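Local atomic coordinates of putative protease (Parabacteroides distasonis ATCC 8503, PDB entry 3KD4), a protein that is of unknown function but is probably exported and may act as a protease, joining a DUF3857 region to a DUF3858 region in one chain. Residues Ser28-Leu33 / Thr111-Tyr116; Thr70-Pro75 / Val102-Glu107; Gly242-Lys247 / Ala332-Lys337; Phe236-Ser241 / Val248-Asp253; Lys212-Thr217 / Cys320-Ile325. One frame throughout, in Å; residues are numbered along the deposited sequence.

Contact 1 (Ser28-Leu33 / Thr111-Tyr116); sequences SMELTL and TIYLDY. With PO4 (phosphate ion), chain C.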
# COMPACT_ATOMS: atom_id res chain seq x y z
N SER A 28 11.00 22.76 2.82
CA SER A 28 11.65 23.49 1.70
C SER A 28 12.42 22.55 0.85
O SER A 28 12.93 21.49 1.31
CB SER A 28 12.58 24.64 2.12
OG SER A 28 13.61 24.12 2.88
N MSE A 29 12.51 22.92 -0.41
CA MSE A 29 13.21 22.11 -1.38
C MSE A 29 13.83 22.95 -2.48
O MSE A 29 13.41 24.07 -2.73
CB MSE A 29 12.31 20.99 -1.94
CG MSE A 29 11.09 21.42 -2.72
SE MSE A 29 11.56 22.00 -4.52
CE MSE A 29 9.87 21.60 -5.45
N GLU A 30 14.86 22.36 -3.07
CA GLU A 30 15.52 22.82 -4.27
C GLU A 30 15.56 21.60 -5.18
O GLU A 30 16.13 20.54 -4.81
CB GLU A 30 16.91 23.32 -3.94
CG GLU A 30 16.88 24.46 -2.99
CD GLU A 30 18.27 24.99 -2.63
OE1 GLU A 30 19.28 24.61 -3.28
OE2 GLU A 30 18.33 25.77 -1.68
N LEU A 31 15.00 21.76 -6.38
CA LEU A 31 14.90 20.67 -7.33
C LEU A 31 15.35 21.15 -8.69
O LEU A 31 14.71 22.01 -9.31
CB LEU A 31 13.45 20.17 -7.39
CG LEU A 31 13.05 19.14 -8.48
CD1 LEU A 31 13.85 17.85 -8.36
CD2 LEU A 31 11.56 18.85 -8.37
N THR A 32 16.44 20.57 -9.18
CA THR A 32 16.92 20.88 -10.51
C THR A 32 16.43 19.86 -11.54
O THR A 32 16.51 18.67 -11.31
CB THR A 32 18.46 20.93 -10.52
OG1 THR A 32 18.91 21.83 -9.50
CG2 THR A 32 18.97 21.36 -11.89
N LEU A 33 15.89 20.37 -12.65
CA LEU A 33 15.36 19.57 -13.76
C LEU A 33 16.30 19.68 -14.94
O LEU A 33 16.61 20.77 -15.38
CB LEU A 33 13.97 20.07 -14.11
CG LEU A 33 12.92 20.04 -12.97
CD1 LEU A 33 11.52 20.28 -13.54
CD2 LEU A 33 12.93 18.74 -12.18
N THR A 111 16.36 25.41 -11.46
CA THR A 111 16.12 24.88 -10.13
C THR A 111 14.90 25.50 -9.50
O THR A 111 14.79 26.73 -9.40
CB THR A 111 17.31 25.12 -9.19
OG1 THR A 111 18.45 24.49 -9.75
CG2 THR A 111 17.03 24.56 -7.78
N ILE A 112 13.98 24.65 -9.12
CA ILE A 112 12.75 25.05 -8.43
C ILE A 112 13.04 25.21 -6.96
O ILE A 112 13.55 24.29 -6.34
CB ILE A 112 11.65 23.94 -8.56
CG1 ILE A 112 11.22 23.79 -10.01
CG2 ILE A 112 10.45 24.23 -7.62
CD1 ILE A 112 10.47 22.40 -10.33
N TYR A 113 12.63 26.35 -6.40
CA TYR A 113 12.70 26.60 -4.95
C TYR A 113 11.29 26.74 -4.40
O TYR A 113 10.51 27.56 -4.88
CB TYR A 113 13.42 27.92 -4.68
CG TYR A 113 14.91 27.86 -4.81
CD1 TYR A 113 15.51 27.74 -6.04
CD2 TYR A 113 15.72 27.97 -3.67
CE1 TYR A 113 16.88 27.69 -6.18
CE2 TYR A 113 17.14 27.93 -3.80
CZ TYR A 113 17.69 27.80 -5.07
OH TYR A 113 19.07 27.74 -5.23
N LEU A 114 10.97 25.95 -3.40
CA LEU A 114 9.67 26.06 -2.74
C LEU A 114 9.85 25.82 -1.24
O LEU A 114 10.37 24.78 -0.82
CB LEU A 114 8.69 25.01 -3.29
CG LEU A 114 7.27 24.97 -2.71
CD1 LEU A 114 6.54 26.33 -2.93
CD2 LEU A 114 6.44 23.77 -3.28
N ASP A 115 9.29 26.72 -0.46
CA ASP A 115 9.41 26.71 1.00
C ASP A 115 8.04 27.09 1.53
O ASP A 115 7.52 28.18 1.21
CB ASP A 115 10.47 27.72 1.40
CG ASP A 115 10.73 27.75 2.92
OD1 ASP A 115 10.03 27.05 3.67
OD2 ASP A 115 11.61 28.52 3.35
N TYR A 116 7.39 26.16 2.24
CA TYR A 116 6.07 26.42 2.80
C TYR A 116 5.90 25.80 4.17
O TYR A 116 6.63 24.86 4.54
CB TYR A 116 4.95 25.90 1.88
CG TYR A 116 4.85 24.41 1.80
CD1 TYR A 116 5.56 23.69 0.85
CD2 TYR A 116 4.04 23.70 2.69
CE1 TYR A 116 5.47 22.29 0.78
CE2 TYR A 116 3.94 22.31 2.62
CZ TYR A 116 4.66 21.62 1.68
OH TYR A 116 4.54 20.25 1.64
P PO4 C . 21.30 27.34 -2.28
O1 PO4 C . 22.68 27.85 -1.94
O2 PO4 C . 20.55 28.30 -3.21
O3 PO4 C . 21.48 25.98 -2.94
O4 PO4 C . 20.57 27.05 -0.99
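Glu30 lies over one face of the Tyr113 ring, the two residues forming a non-hydrogen-bonded pair on adjacent antiparallel strands. Glu30 CG sits 3.9 Å from the centroid of the Tyr113 ring, offset toward the rim, in a CH-pi contact. With CG anti to the carbonyl carbon (chi1 -61°) and the chain extended beyond it, Glu30 crosses the ring obliquely, its carboxylate turned 35° from the ring plane. A phosphate ion, probably from the crystallisation liquor, lies beyond both: Tyr113 OH donates to its O2 at 2.6 Å, near the ring plane, and Glu30 OE1 approaches its O3 to 2.6 Å. Tyr63 also stacks on Tyr113. An alanine at Glu30 would probably cost the Tyr113 ring its CH-pi partner and the phosphate its carboxylate neighbour.

On this sheet face Thr111 OG1 and Thr32 OG1 are 2.7 Å apart, and Ser28 CB rests 3.7 Å from Asp115 CG, whose carboxylate pairs with Arg26. The other face is oily, as suits Leu and Ile: Ile112 CD1 is 4.0 Å from Leu33 CD1 and 4.2 Å from Leu31 CD2. Met29, a selenomethionine with two conformers, adds a less certain contact there. Backbone bonds join Met29 to Leu114 and Leu31 to Ile112. The chemistry implies an apolar face and a polar one, where the closeness of Glu30 OE1 to the phosphate suggests that one of the two acid groups carries a proton.

Contact 2 (Thr70-Pro75 / Val102-Glu107); sequences TIVKTP and VHTGLE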
# COMPACT_ATOMS: atom_id res chain seq x y z
N THR A 70 18.89 34.04 -13.47
CA THR A 70 17.56 34.70 -13.53
C THR A 70 16.62 34.06 -12.54
O THR A 70 16.57 32.84 -12.43
CB THR A 70 16.93 34.58 -14.93
OG1 THR A 70 17.84 35.12 -15.88
CG2 THR A 70 15.59 35.30 -15.01
N ILE A 71 15.90 34.88 -11.81
CA ILE A 71 14.93 34.39 -10.82
C ILE A 71 13.53 34.68 -11.35
O ILE A 71 13.19 35.84 -11.67
CB ILE A 71 15.10 35.07 -9.44
CG1 ILE A 71 16.51 34.80 -8.87
CG2 ILE A 71 13.92 34.64 -8.47
CD1 ILE A 71 16.80 33.37 -8.41
N VAL A 72 12.71 33.64 -11.46
CA VAL A 72 11.34 33.75 -11.93
C VAL A 72 10.41 33.37 -10.79
O VAL A 72 10.24 32.18 -10.44
CB VAL A 72 11.08 32.87 -13.19
CG1 VAL A 72 9.66 33.11 -13.76
CG2 VAL A 72 12.14 33.12 -14.28
N LYS A 73 9.82 34.40 -10.19
CA LYS A 73 8.93 34.25 -9.05
C LYS A 73 7.59 33.67 -9.53
O LYS A 73 7.06 34.10 -10.50
CB LYS A 73 8.72 35.62 -8.38
CG LYS A 73 7.78 35.64 -7.17
CD LYS A 73 7.69 37.07 -6.59
CE LYS A 73 6.99 37.17 -5.27
NZ LYS A 73 7.21 38.58 -4.61
N THR A 74 7.05 32.69 -8.83
CA THR A 74 5.79 32.12 -9.19
C THR A 74 4.68 33.16 -9.08
O THR A 74 4.49 33.75 -8.00
CB THR A 74 5.47 30.90 -8.29
OG1 THR A 74 6.62 30.05 -8.25
CG2 THR A 74 4.26 30.09 -8.82
N PRO A 75 3.95 33.44 -10.19
CA PRO A 75 2.91 34.45 -10.13
C PRO A 75 1.70 33.90 -9.41
O PRO A 75 1.55 32.68 -9.29
CB PRO A 75 2.59 34.73 -11.61
CG PRO A 75 2.80 33.41 -12.29
CD PRO A 75 4.02 32.79 -11.52
N VAL A 102 2.13 25.67 -9.89
CA VAL A 102 2.66 25.42 -11.24
C VAL A 102 3.98 26.17 -11.36
O VAL A 102 4.02 27.39 -11.27
CB VAL A 102 1.68 25.88 -12.34
CG1 VAL A 102 2.35 25.75 -13.76
CG2 VAL A 102 0.37 25.07 -12.27
N HIS A 103 5.06 25.43 -11.50
CA HIS A 103 6.37 26.03 -11.53
C HIS A 103 6.61 26.68 -12.87
O HIS A 103 6.51 26.02 -13.92
CB HIS A 103 7.41 24.98 -11.23
CG HIS A 103 7.24 24.40 -9.88
ND1 HIS A 103 7.17 25.19 -8.77
CD2 HIS A 103 7.05 23.12 -9.45
CE1 HIS A 103 6.99 24.44 -7.70
NE2 HIS A 103 6.89 23.18 -8.09
N THR A 104 6.90 27.97 -12.85
CA THR A 104 7.05 28.72 -14.07
C THR A 104 8.52 29.04 -14.27
O THR A 104 9.36 28.86 -13.36
CB THR A 104 6.22 30.04 -14.07
OG1 THR A 104 6.77 30.92 -13.10
CG2 THR A 104 4.72 29.78 -13.78
N GLY A 105 8.84 29.47 -15.47
CA GLY A 105 10.20 29.79 -15.86
C GLY A 105 11.13 28.60 -15.98
O GLY A 105 12.36 28.78 -15.96
N LEU A 106 10.58 27.39 -16.06
CA LEU A 106 11.42 26.21 -16.20
C LEU A 106 12.18 26.25 -17.54
O LEU A 106 11.64 26.65 -18.56
CB LEU A 106 10.62 24.92 -16.06
CG LEU A 106 10.07 24.64 -14.65
CD1 LEU A 106 9.32 23.30 -14.66
CD2 LEU A 106 11.18 24.62 -13.63
N GLU A 107 13.45 25.86 -17.48
CA GLU A 107 14.34 25.70 -18.64
C GLU A 107 15.29 24.60 -18.24
O GLU A 107 15.50 24.38 -17.06
CB GLU A 107 15.22 26.92 -18.82
CG GLU A 107 14.53 28.11 -19.19
CD GLU A 107 15.49 29.23 -19.47
OE1 GLU A 107 16.63 29.21 -18.92
OE2 GLU A 107 15.03 30.13 -20.19
O HOH W 1 7.79 29.90 -10.73
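Val72 and Thr74 meet Thr104 and Gly105 in a surface contact, partly water-mediated, between strand 71-73, at one edge of the eight-stranded mixed sheet, and the loop that leads from strand 97-102 to strand 111-120. No direct hydrogen bond crosses it. The side chain of Val72 sets off toward the loop, and CG1, anti to the backbone N (chi1 -174°), comes 3.7 Å from Thr104 OG1 and 4.0 Å from Gly105 CA. Gly105 suits this place twice over, since its phi is positive and a CB would collide with Val72 CB. Further along, Pro75 and Thr104 reach toward each other tip to tip, Pro75 CD lying 3.7 Å from Thr104 OG1, while Thr74 CG2 packs 3.7 Å from Val102 O.

A water bridges the two segments. It accepts from Thr104 N at 3.0 Å, bonds to Thr74 OG1 at 2.7 Å and gives a weak, long bond to Val72 O. Thr74 OG1 is bonded to Ser62 OG too, which ties the water site to strand 55-65; Thr104 O and Gly105 O in turn bond to Thr64 and Gln66. The connection between strands 97-102 and 111-120 thus folds back beside the edge strand of the mixed sheet.

Contact 3 (Gly242-Lys247 / Ala332-Lys337); sequences GNEQEK and ATVDGK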
# COMPACT_ATOMS: atom_id res chain seq x y z
N GLY A 242 -28.41 -19.29 12.58
CA GLY A 242 -27.92 -20.40 13.36
C GLY A 242 -26.54 -20.01 13.84
O GLY A 242 -26.38 -19.40 14.90
N ASN A 243 -25.54 -20.29 13.02
CA ASN A 243 -24.18 -20.30 13.54
C ASN A 243 -23.48 -18.94 13.50
O ASN A 243 -23.89 -17.99 12.81
CB ASN A 243 -23.37 -21.39 12.83
CG ASN A 243 -23.28 -21.18 11.35
OD1 ASN A 243 -22.92 -20.11 10.88
ND2 ASN A 243 -23.57 -22.23 10.59
N GLU A 244 -22.40 -18.86 14.26
CA GLU A 244 -21.63 -17.63 14.36
C GLU A 244 -21.04 -17.19 13.03
O GLU A 244 -20.96 -16.00 12.76
CB GLU A 244 -20.55 -17.79 15.39
CG GLU A 244 -21.11 -17.80 16.77
CD GLU A 244 -20.04 -17.82 17.84
OE1 GLU A 244 -18.84 -17.64 17.51
OE2 GLU A 244 -20.42 -18.02 19.02
N GLN A 245 -20.66 -18.14 12.18
CA GLN A 245 -20.08 -17.79 10.92
C GLN A 245 -21.09 -17.05 10.04
O GLN A 245 -20.74 -16.11 9.31
CB GLN A 245 -19.52 -19.01 10.20
CG GLN A 245 -18.80 -18.68 8.89
CD GLN A 245 -17.56 -17.82 9.12
OE1 GLN A 245 -16.67 -18.23 9.84
NE2 GLN A 245 -17.51 -16.63 8.53
N GLU A 246 -22.35 -17.48 10.10
CA GLU A 246 -23.39 -16.89 9.29
C GLU A 246 -23.54 -15.43 9.72
O GLU A 246 -23.70 -14.56 8.89
CB GLU A 246 -24.73 -17.66 9.46
CG GLU A 246 -25.84 -17.05 8.63
CD GLU A 246 -27.18 -17.77 8.77
OE1 GLU A 246 -27.19 -18.97 9.14
OE2 GLU A 246 -28.22 -17.13 8.50
N LYS A 247 -23.48 -15.18 11.02
CA LYS A 247 -23.59 -13.83 11.53
C LYS A 247 -22.49 -12.92 11.01
O LYS A 247 -22.76 -11.78 10.61
CB LYS A 247 -23.58 -13.82 13.04
CG LYS A 247 -24.73 -14.52 13.70
CD LYS A 247 -24.58 -14.35 15.18
CE LYS A 247 -25.73 -14.89 15.97
NZ LYS A 247 -25.46 -14.54 17.40
N ALA A 332 -12.22 -11.19 14.16
CA ALA A 332 -13.50 -11.73 14.66
C ALA A 332 -13.28 -13.14 15.20
O ALA A 332 -12.71 -13.98 14.53
CB ALA A 332 -14.56 -11.75 13.58
N THR A 333 -13.72 -13.38 16.43
CA THR A 333 -13.57 -14.71 17.03
C THR A 333 -14.86 -15.49 16.81
O THR A 333 -15.90 -15.11 17.33
CB THR A 333 -13.29 -14.61 18.51
OG1 THR A 333 -12.16 -13.75 18.68
CG2 THR A 333 -13.00 -16.00 19.12
N VAL A 334 -14.78 -16.54 16.00
CA VAL A 334 -15.94 -17.31 15.57
C VAL A 334 -15.77 -18.74 16.12
O VAL A 334 -14.84 -19.46 15.71
CB VAL A 334 -16.02 -17.31 14.04
CG1 VAL A 334 -17.10 -18.29 13.53
CG2 VAL A 334 -16.24 -15.85 13.50
N ASP A 335 -16.62 -19.13 17.07
CA ASP A 335 -16.48 -20.45 17.72
C ASP A 335 -15.03 -20.68 18.21
O ASP A 335 -14.40 -21.70 17.93
CB ASP A 335 -16.89 -21.59 16.77
CG ASP A 335 -18.23 -21.36 16.14
OD1 ASP A 335 -19.17 -20.89 16.84
OD2 ASP A 335 -18.37 -21.67 14.93
N GLY A 336 -14.47 -19.69 18.90
CA GLY A 336 -13.16 -19.87 19.53
C GLY A 336 -11.96 -19.76 18.59
O GLY A 336 -10.82 -19.99 19.02
N LYS A 337 -12.21 -19.43 17.32
CA LYS A 337 -11.14 -19.32 16.30
C LYS A 337 -11.22 -17.97 15.58
O LYS A 337 -12.27 -17.61 15.03
CB LYS A 337 -11.23 -20.41 15.25
CG LYS A 337 -11.38 -21.85 15.83
CD LYS A 337 -11.29 -22.92 14.72
CE LYS A 337 -11.87 -24.26 15.16
NZ LYS A 337 -11.55 -25.36 14.15
O HOH W 2 -21.76 -21.26 15.81
O HOH W 3 -20.07 -20.97 13.10
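Glu244, in the first turn of helix 244-258, reaches Asp335 at the tip of the beta hairpin formed by strands 327-334 and 337-341. CG stands anti to the carbonyl carbon (chi1 -72°), and the extended chain beyond it carries the carboxylate to the turn. Asp335 N donates to Glu244 OE1 at 2.7 Å, nearly straight at 166°, meeting the oxygen from 41° above the carboxylate plane. The two acid side chains slide past each other in opposite directions; Glu244 OE1 lies 3.3 Å from Asp335 OD1, two acceptors of like charge.

Two waters probably ease this repulsion. One accepts from Glu244 N and donates to Asp335 OD1 at 2.8 Å; the other accepts from Gln245 N and donates to Asp335 OD2 at 2.6 Å. The turn's carboxylate thus faces the amino end of the helix through water, while Asn243 holds the N-cap position, its OD1 accepting from Glu246 N at 2.8 Å. The hairpin closes with a type I' turn from Val334 to Lys337, whose central Asp335 and Gly336 both have positive phi, a conformation glycine adopts easily.

An alanine at Glu244 would probably leave Asp335 N without this acceptor and the hairpin tip freer to shift. Alongside these polar contacts Val334 CG1 packs 4.0 Å from Glu244 CB and 3.7 Å from Gln245 OE1, crossing Gln245 at about a right angle. Gln245 OE1 is bonded to Gln339 of the same hairpin.

Contact 4 (Phe236-Ser241 / Val248-Asp253); sequences FLTDKS and VNIIRD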
# COMPACT_ATOMS: atom_id res chain seq x y z
N PHE A 236 -30.70 -7.03 14.83
CA PHE A 236 -31.82 -7.36 13.96
C PHE A 236 -31.38 -8.20 12.77
O PHE A 236 -32.07 -9.13 12.39
CB PHE A 236 -32.52 -6.10 13.43
CG PHE A 236 -33.23 -5.30 14.49
CD1 PHE A 236 -33.56 -5.85 15.71
CD2 PHE A 236 -33.61 -4.01 14.22
CE1 PHE A 236 -34.24 -5.08 16.67
CE2 PHE A 236 -34.31 -3.25 15.16
CZ PHE A 236 -34.62 -3.79 16.37
N LEU A 237 -30.24 -7.86 12.18
CA LEU A 237 -29.77 -8.54 10.97
C LEU A 237 -29.39 -9.98 11.23
O LEU A 237 -29.42 -10.78 10.31
CB LEU A 237 -28.55 -7.83 10.37
CG LEU A 237 -28.84 -6.62 9.51
CD1 LEU A 237 -27.56 -5.79 9.34
CD2 LEU A 237 -29.48 -7.04 8.18
N THR A 238 -28.99 -10.30 12.45
CA THR A 238 -28.41 -11.60 12.74
C THR A 238 -29.25 -12.40 13.75
O THR A 238 -28.81 -13.45 14.19
CB THR A 238 -26.97 -11.45 13.28
OG1 THR A 238 -26.98 -10.66 14.47
CG2 THR A 238 -26.07 -10.79 12.27
N ASP A 239 -30.42 -11.89 14.11
CA ASP A 239 -31.24 -12.57 15.11
C ASP A 239 -31.73 -13.96 14.66
O ASP A 239 -31.80 -14.85 15.48
CB ASP A 239 -32.40 -11.69 15.61
CG ASP A 239 -33.48 -11.46 14.57
OD1 ASP A 239 -33.64 -12.28 13.64
OD2 ASP A 239 -34.20 -10.44 14.69
N LYS A 240 -32.01 -14.16 13.37
CA LYS A 240 -32.45 -15.47 12.89
C LYS A 240 -31.31 -16.50 12.88
O LYS A 240 -31.54 -17.66 13.26
CB LYS A 240 -33.04 -15.34 11.48
N SER A 241 -30.10 -16.07 12.51
CA SER A 241 -29.00 -17.00 12.15
C SER A 241 -28.69 -18.12 13.14
O SER A 241 -28.71 -17.92 14.37
CB SER A 241 -27.70 -16.25 11.84
OG SER A 241 -27.60 -15.06 12.59
N VAL A 248 -21.25 -13.41 11.01
CA VAL A 248 -20.13 -12.64 10.46
C VAL A 248 -20.41 -12.35 8.98
O VAL A 248 -20.26 -11.21 8.51
CB VAL A 248 -18.75 -13.38 10.63
CG1 VAL A 248 -17.63 -12.63 9.85
CG2 VAL A 248 -18.40 -13.56 12.12
N ASN A 249 -20.84 -13.36 8.24
CA ASN A 249 -21.09 -13.18 6.80
C ASN A 249 -22.16 -12.14 6.52
O ASN A 249 -22.00 -11.33 5.63
CB ASN A 249 -21.48 -14.49 6.16
CG ASN A 249 -20.41 -15.56 6.30
OD1 ASN A 249 -19.23 -15.27 6.56
ND2 ASN A 249 -20.82 -16.82 6.13
N ILE A 250 -23.23 -12.18 7.29
CA ILE A 250 -24.32 -11.23 7.13
C ILE A 250 -23.80 -9.79 7.35
O ILE A 250 -24.02 -8.91 6.51
CB ILE A 250 -25.49 -11.56 8.09
CG1 ILE A 250 -26.22 -12.83 7.61
CG2 ILE A 250 -26.48 -10.38 8.16
CD1 ILE A 250 -27.24 -13.43 8.63
N ILE A 251 -23.04 -9.59 8.42
CA ILE A 251 -22.56 -8.25 8.77
C ILE A 251 -21.54 -7.76 7.73
O ILE A 251 -21.68 -6.68 7.16
CB ILE A 251 -21.98 -8.20 10.19
CG1 ILE A 251 -23.04 -8.58 11.25
CG2 ILE A 251 -21.35 -6.80 10.49
CD1 ILE A 251 -24.23 -7.64 11.33
N ARG A 252 -20.53 -8.57 7.47
CA ARG A 252 -19.51 -8.26 6.47
C ARG A 252 -20.13 -7.94 5.10
O ARG A 252 -19.77 -6.96 4.47
CB ARG A 252 -18.55 -9.44 6.33
CG ARG A 252 -17.29 -9.15 5.56
CD ARG A 252 -16.52 -10.44 5.24
NE ARG A 252 -17.38 -11.31 4.45
CZ ARG A 252 -17.88 -12.48 4.83
NH1 ARG A 252 -17.57 -13.03 6.02
NH2 ARG A 252 -18.71 -13.13 4.01
N ASP A 253 -21.05 -8.78 4.64
CA ASP A 253 -21.66 -8.58 3.33
C ASP A 253 -22.52 -7.35 3.32
O ASP A 253 -22.52 -6.61 2.34
CB ASP A 253 -22.50 -9.80 2.93
CG ASP A 253 -21.64 -11.02 2.62
OD1 ASP A 253 -20.41 -10.85 2.41
OD2 ASP A 253 -22.18 -12.14 2.60
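Beyond the line where Leu237 and Thr238 meet Ile250 and Ile251, the flat guanidinium of Arg252 is held in its own helix by Asn249 OD1 at the edge, in plane; Asn249 O lies over one face, offset toward the rim. Arg252 NH1 donates to Asn249 OD1 at 2.8 Å, and a weak salt bridge joins Arg252 NH2 to Asp253 OD1. Gln245 NE2 also bonds to Asn249 OD1, so that oxygen serves more than one donor.

The contact itself is apolar. Ile250 turns CG2 to Leu237, 3.7 Å from Leu237 O and 4.0 Å from Leu237 CB. Thr238 and Ile251 cross at about a right angle, with Thr238 CG2 3.8 Å from Ile251 CD1. Thr238 suits this boundary because its two branches divide the work: OG1, between the backbone N and the carbonyl carbon (chi1 59°), bonds to Ala234 O, and CG2 is left for the isoleucine. Leu237 CD1 adds a looser touch, 4.3 Å from Ile251 CD1. Further along the chain, Ser241 OG donates to Thr238 O at 2.6 Å and ties Ser241 back to Thr238.

Helices 228-238 and 244-258 follow each other in the chain, joined by a short link. Leu237 and Ile251 also touch Met297 of helix 287-300, which Ile251 meets at Leu294 and Leu298 as well, while Val248 leans on Gln339 and Leu341 of strand 337-341.

Contact 5 (Lys212-Thr217 / Cys320-Ile325); sequences KAALAT and CGLAAI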
# COMPACT_ATOMS: atom_id res chain seq x y z
N LYS A 212 1.53 1.78 22.30
CA LYS A 212 0.31 1.25 22.89
C LYS A 212 -0.67 2.37 23.26
O LYS A 212 -1.88 2.24 23.04
CB LYS A 212 0.68 0.42 24.13
CG LYS A 212 -0.42 -0.05 25.00
CD LYS A 212 0.06 -1.06 26.09
CE LYS A 212 0.28 -2.47 25.52
NZ LYS A 212 0.82 -3.45 26.53
N ALA A 213 -0.16 3.44 23.87
CA ALA A 213 -0.97 4.61 24.23
C ALA A 213 -1.57 5.29 22.98
O ALA A 213 -2.71 5.72 23.00
CB ALA A 213 -0.18 5.64 25.08
N ALA A 214 -0.80 5.37 21.90
CA ALA A 214 -1.29 5.88 20.63
C ALA A 214 -2.52 5.07 20.17
O ALA A 214 -3.58 5.63 19.82
CB ALA A 214 -0.18 5.87 19.58
N LEU A 215 -2.39 3.75 20.18
CA LEU A 215 -3.50 2.85 19.80
C LEU A 215 -4.70 2.96 20.74
O LEU A 215 -5.85 2.98 20.29
CB LEU A 215 -2.98 1.41 19.71
CG LEU A 215 -1.93 1.16 18.61
CD1 LEU A 215 -1.30 -0.25 18.69
CD2 LEU A 215 -2.51 1.43 17.20
N ALA A 216 -4.43 3.10 22.04
CA ALA A 216 -5.52 3.24 23.06
C ALA A 216 -6.23 4.57 22.86
O ALA A 216 -7.46 4.65 22.97
CB ALA A 216 -4.97 3.13 24.54
N THR A 217 -5.47 5.61 22.56
CA THR A 217 -6.11 6.86 22.22
C THR A 217 -7.03 6.75 21.00
O THR A 217 -8.15 7.27 21.01
CB THR A 217 -5.09 7.98 22.05
OG1 THR A 217 -4.50 8.21 23.35
CG2 THR A 217 -5.78 9.25 21.52
N CYS A 320 6.49 4.13 17.65
CA CYS A 320 5.80 4.91 16.65
C CYS A 320 4.37 5.23 17.01
O CYS A 320 3.83 4.71 17.97
CB CYS A 320 5.91 4.29 15.32
SG CYS A 320 5.07 2.76 15.24
N GLY A 321 3.80 6.17 16.27
CA GLY A 321 2.41 6.60 16.45
C GLY A 321 1.54 5.97 15.37
O GLY A 321 1.81 4.87 14.85
N LEU A 322 0.48 6.67 15.04
CA LEU A 322 -0.50 6.19 14.08
C LEU A 322 -0.08 6.42 12.62
O LEU A 322 -0.56 5.73 11.72
CB LEU A 322 -1.84 6.86 14.39
CG LEU A 322 -2.42 6.68 15.81
CD1 LEU A 322 -3.81 7.37 15.92
CD2 LEU A 322 -2.51 5.20 16.29
N ALA A 323 0.84 7.35 12.40
CA ALA A 323 1.29 7.70 11.04
C ALA A 323 2.00 6.54 10.36
O ALA A 323 1.93 6.43 9.16
CB ALA A 323 2.18 9.01 11.03
N ALA A 324 2.61 5.65 11.13
CA ALA A 324 3.27 4.48 10.59
C ALA A 324 2.27 3.33 10.23
O ALA A 324 2.69 2.34 9.65
CB ALA A 324 4.32 3.97 11.59
N ILE A 325 0.98 3.45 10.56
CA ILE A 325 0.00 2.39 10.24
C ILE A 325 -0.23 2.38 8.72
O ILE A 325 -0.48 3.43 8.14
CB ILE A 325 -1.31 2.58 10.98
CG1 ILE A 325 -1.08 2.46 12.50
CG2 ILE A 325 -2.41 1.56 10.50
CD1 ILE A 325 -2.32 2.84 13.36
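Leu215 and Ala214 of helix 211-222 pack on Leu322 and its neighbours, in the loop between strands 305-312 and 327-334, and the apolar contacts come first. Leu215 CG stands anti to the carbonyl carbon (chi1 -64°), and its CD2 branch does the touching: it lies 3.9 Å from Leu322 CD2 and 4.1 Å from Ile325 CD1, each pair of side chains crossing at a slant. Leu322 turns the same CD2 to the helix backbone, 3.7 Å from Ala214 O, and reaches Ala214 CB at 4.1 Å.

Close backbone approach is the second kind. Ala214 CB is 4.1 Å from Gly321 CA, and here the CA atoms of these two residues are 5.6 Å apart. A side chain no larger than a methyl suits Ala214 where helix and loop come this near.

Polar bonds act within the loop or reach away from the helix. Ile325 N donates to Leu322 O at 3.0 Å, closing a type I turn from Leu322 to Ile325 that carries the two residues of this loop that touch Leu215. Asp129 receives Leu322 N and Ala323 N on its two carboxylate oxygens, and so steadies the start of the turn. Tyr208 borders Ala214 and Leu322; Tyr311 borders Leu215 and Ile325.

With no hydrogen bond from segment to segment, the chemistry implies adhesion by shape and by exclusion of water, while Asp129 and the turn bond supply hydrogen bonds to the loop that the helix segment does not.

Overall arrangement
Contacts 1 and 2 form one cluster in the DUF3857 range, their centres 11 Å apart; contact 2 is nested along the chain inside the loop closed by contact 1. Ile112 packs against both His103 and Leu106, with Ile112 CG2 3.5 Å from His103 CE1. Contacts 3 and 4 make a second cluster, again 11 Å between centres, sharing helix 244-258; Val334 CG2 lies 3.4 Å from Val248 CG2. The clusters lie on opposite sides of the chain's centre, contacts 1 and 3 being about 55 Å apart between centres. Contact 5 stands between, about 32 Å from contact 1 and 29 Å from contact 3. The phosphate at contact 1 is probably from the crystallisation liquor, and none of the five contacts can be assigned to an active site.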